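Local coordinates for replicase polyprotein 1a (Avian infectious bronchitis virus, PDB 3LD1) that is the precursor of viral non-structural proteins, here a fragment of its nsp2 region, which is probably released by the papain-like proteinase and whose own role is not settled, at residues Leu6-Pro12 and Ala73-Ala78. The protein carries 3 engineered substitutions. Sequence-based numbering, arbitrary orientation.
Sequences LVSKDIP and AKVLKA
Residues 6-8 and 74-76 form two parallel beta strands, with axes 4.7 Å apart and directions 22° apart. Leu6 pairs with Val75 and Val7 with Leu76, each at a CA-CA distance of 4.7 Å. Three backbone hydrogen bonds hold this register: Leu6 N to Lys74 O (2.9 Å), Leu76 N to Leu6 O (3.0 Å) and Ser8 N to Leu76 O (2.9 Å). From the last strand residue, Ser8, to Ile11 the chain makes a type I turn, closed by Ile11 N to Ser8 O (3.0 Å). Ser8 OG also donates to Asp10 OD2 (2.5 Å). Apolar contacts lie on both faces. Leu6 (mt) brings CD1 to 3.3 Å from Ala73 CB on the Val75 face. On the other, Val7 CB meets Leu76 CB at 3.8 Å, and both side chains touch Leu19 of helix 13-20. Past the turn, Pro12 CD lies 3.2 Å from Ala78 O, and Pro12 sits at the N-cap position of that helix. The pairing adds edge strand 74-76 to a mixed four-stranded sheet, next to strand 4-8, with helix 13-20 packed on the Val7 and Leu76 face.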
ATOM      1  N   LEU A   6     -13.017  10.093  34.293  1.00 50.40           N
ATOM      2  CA  LEU A   6     -13.208   8.663  34.191  1.00 50.68           C
ATOM      3  C   LEU A   6     -14.102   8.244  32.993  1.00 51.02           C
ATOM      4  O   LEU A   6     -15.292   8.535  32.985  1.00 51.26           O
ATOM      5  CB  LEU A   6     -13.742   8.076  35.509  1.00 50.56           C
ATOM      6  CG  LEU A   6     -12.970   8.491  36.799  1.00 49.87           C
ATOM      7  CD1 LEU A   6     -13.813   7.953  37.982  1.00 49.34           C
ATOM      8  CD2 LEU A   6     -11.436   8.039  36.841  1.00 42.57           C
ATOM      9  N   VAL A   7     -13.544   7.572  31.980  1.00 49.87           N
ATOM     10  CA  VAL A   7     -14.376   7.274  30.850  1.00 48.87           C
ATOM     11  C   VAL A   7     -14.561   5.803  30.653  1.00 49.13           C
ATOM     12  O   VAL A   7     -13.606   5.044  30.453  1.00 49.72           O
ATOM     13  CB  VAL A   7     -14.087   8.099  29.547  1.00 48.68           C
ATOM     14  CG1 VAL A   7     -12.840   8.962  29.650  1.00 48.69           C
ATOM     15  CG2 VAL A   7     -14.100   7.244  28.386  1.00 46.51           C
ATOM     16  N   SER A   8     -15.831   5.438  30.794  1.00 48.18           N
ATOM     17  CA  SER A   8     -16.304   4.119  30.624  1.00 48.33           C
ATOM     18  C   SER A   8     -15.742   3.420  29.375  1.00 48.04           C
ATOM     19  O   SER A   8     -15.927   3.859  28.239  1.00 48.59           O
ATOM     20  CB  SER A   8     -17.786   4.203  30.550  1.00 47.75           C
ATOM     21  OG  SER A   8     -18.260   3.020  31.045  1.00 50.20           O
ATOM     22  N   LYS A   9     -15.025   2.341  29.629  1.00 47.57           N
ATOM     23  CA  LYS A   9     -14.366   1.538  28.610  1.00 48.17           C
ATOM     24  C   LYS A   9     -15.315   1.085  27.506  1.00 49.23           C
ATOM     25  O   LYS A   9     -14.872   0.947  26.346  1.00 49.88           O
ATOM     26  CB  LYS A   9     -13.655   0.309  29.246  1.00 47.94           C
ATOM     27  CG  LYS A   9     -12.321   0.625  29.946  1.00 47.40           C
ATOM     28  CD  LYS A   9     -11.888  -0.426  30.989  1.00 48.07           C
ATOM     29  CE  LYS A   9     -10.424  -0.785  30.806  1.00 45.30           C
ATOM     30  NZ  LYS A   9      -9.996  -1.106  32.111  1.00 46.57           N
ATOM     31  N   ASP A  10     -16.598   0.890  27.851  1.00 49.13           N
ATOM     32  CA  ASP A  10     -17.643   0.454  26.898  1.00 49.53           C
ATOM     33  C   ASP A  10     -18.302   1.579  26.099  1.00 48.60           C
ATOM     34  O   ASP A  10     -19.255   1.288  25.364  1.00 48.23           O
ATOM     35  CB  ASP A  10     -18.764  -0.319  27.627  1.00 50.95           C
ATOM     36  CG  ASP A  10     -19.412   0.520  28.746  1.00 53.10           C
ATOM     37  OD1 ASP A  10     -20.451   0.120  29.324  1.00 55.38           O
ATOM     38  OD2 ASP A  10     -18.844   1.604  29.044  1.00 57.40           O
ATOM     39  N   ILE A  11     -17.857   2.844  26.233  1.00 46.30           N
ATOM     40  CA  ILE A  11     -18.610   3.894  25.522  1.00 44.28           C
ATOM     41  C   ILE A  11     -18.848   3.557  24.018  1.00 43.35           C
ATOM     42  O   ILE A  11     -17.956   2.970  23.360  1.00 42.21           O
ATOM     43  CB  ILE A  11     -17.959   5.229  25.668  1.00 45.00           C
ATOM     44  CG1 ILE A  11     -16.478   5.148  25.295  1.00 42.57           C
ATOM     45  CG2 ILE A  11     -18.177   5.786  27.131  1.00 43.92           C
ATOM     46  CD1 ILE A  11     -15.909   6.531  25.156  1.00 42.07           C
ATOM     47  N   PRO A  12     -20.046   3.882  23.476  1.00 42.10           N
ATOM     48  CA  PRO A  12     -20.308   3.520  22.049  1.00 41.71           C
ATOM     49  C   PRO A  12     -19.378   4.209  21.108  1.00 42.10           C
ATOM     50  O   PRO A  12     -18.759   5.207  21.488  1.00 42.22           O
ATOM     51  CB  PRO A  12     -21.783   3.892  21.786  1.00 42.03           C
ATOM     52  CG  PRO A  12     -22.318   4.578  23.042  1.00 43.33           C
ATOM     53  CD  PRO A  12     -21.193   4.526  24.147  1.00 42.28           C
ATOM     54  N   ALA A  73     -16.314  11.831  40.911  1.00 77.65           N
ATOM     55  CA  ALA A  73     -15.415  12.086  39.818  1.00 72.94           C
ATOM     56  C   ALA A  73     -16.278  12.709  38.735  1.00 69.70           C
ATOM     57  O   ALA A  73     -17.497  12.783  38.886  1.00 68.76           O
ATOM     58  CB  ALA A  73     -14.777  10.792  39.386  1.00 72.36           C
ATOM     59  N   LYS A  74     -15.658  13.204  37.676  1.00 65.82           N
ATOM     60  CA  LYS A  74     -16.409  13.426  36.449  1.00 62.57           C
ATOM     61  C   LYS A  74     -16.314  12.178  35.571  1.00 60.31           C
ATOM     62  O   LYS A  74     -15.221  11.707  35.260  1.00 60.12           O
ATOM     63  CB  LYS A  74     -15.903  14.658  35.732  1.00 62.53           C
ATOM     64  CG  LYS A  74     -15.869  15.890  36.624  1.00 61.59           C
ATOM     65  CD  LYS A  74     -15.545  17.123  35.822  1.00 61.56           C
ATOM     66  CE  LYS A  74     -15.894  18.388  36.571  1.00 61.49           C
ATOM     67  NZ  LYS A  74     -14.623  18.849  37.151  1.00 59.41           N
ATOM     68  N   VAL A  75     -17.474  11.648  35.201  1.00 57.84           N
ATOM     69  CA  VAL A  75     -17.610  10.387  34.453  1.00 56.90           C
ATOM     70  C   VAL A  75     -18.340  10.500  33.061  1.00 55.89           C
ATOM     71  O   VAL A  75     -19.477  10.964  32.995  1.00 55.48           O
ATOM     72  CB  VAL A  75     -18.388   9.296  35.292  1.00 56.49           C
ATOM     73  CG1 VAL A  75     -18.525   7.995  34.497  1.00 57.46           C
ATOM     74  CG2 VAL A  75     -17.742   9.044  36.628  1.00 56.46           C
ATOM     75  N   LEU A  76     -17.698  10.015  31.992  1.00 54.63           N
ATOM     76  CA  LEU A  76     -18.319   9.779  30.689  1.00 53.27           C
ATOM     77  C   LEU A  76     -18.801   8.318  30.599  1.00 53.33           C
ATOM     78  O   LEU A  76     -17.996   7.376  30.524  1.00 52.35           O
ATOM     79  CB  LEU A  76     -17.318  10.142  29.598  1.00 52.82           C
ATOM     80  CG  LEU A  76     -17.949  10.417  28.253  1.00 54.85           C
ATOM     81  CD1 LEU A  76     -18.814  11.696  28.289  1.00 55.96           C
ATOM     82  CD2 LEU A  76     -16.876  10.515  27.166  1.00 54.37           C
ATOM     83  N   LYS A  77     -20.114   8.136  30.666  1.00 52.78           N
ATOM     84  CA  LYS A  77     -20.710   6.835  30.642  1.00 54.29           C
ATOM     85  C   LYS A  77     -21.202   6.447  29.254  1.00 53.75           C
ATOM     86  O   LYS A  77     -21.336   7.307  28.394  1.00 54.12           O
ATOM     87  CB  LYS A  77     -21.884   6.845  31.600  1.00 55.38           C
ATOM     88  CG  LYS A  77     -21.427   7.153  33.061  1.00 59.26           C
ATOM     89  CD  LYS A  77     -22.493   6.826  34.156  1.00 57.67           C
ATOM     90  CE  LYS A  77     -23.798   7.676  33.944  1.00 63.64           C
ATOM     91  NZ  LYS A  77     -24.003   8.729  35.012  1.00 61.05           N
ATOM     92  N   ALA A  78     -21.474   5.158  29.050  1.00 53.74           N
ATOM     93  CA  ALA A  78     -22.076   4.602  27.840  1.00 53.60           C
ATOM     94  C   ALA A  78     -23.289   5.354  27.310  1.00 54.54           C
ATOM     95  O   ALA A  78     -23.541   5.400  26.107  1.00 55.17           O
ATOM     96  CB  ALA A  78     -22.448   3.136  28.068  1.00 53.67           C
TER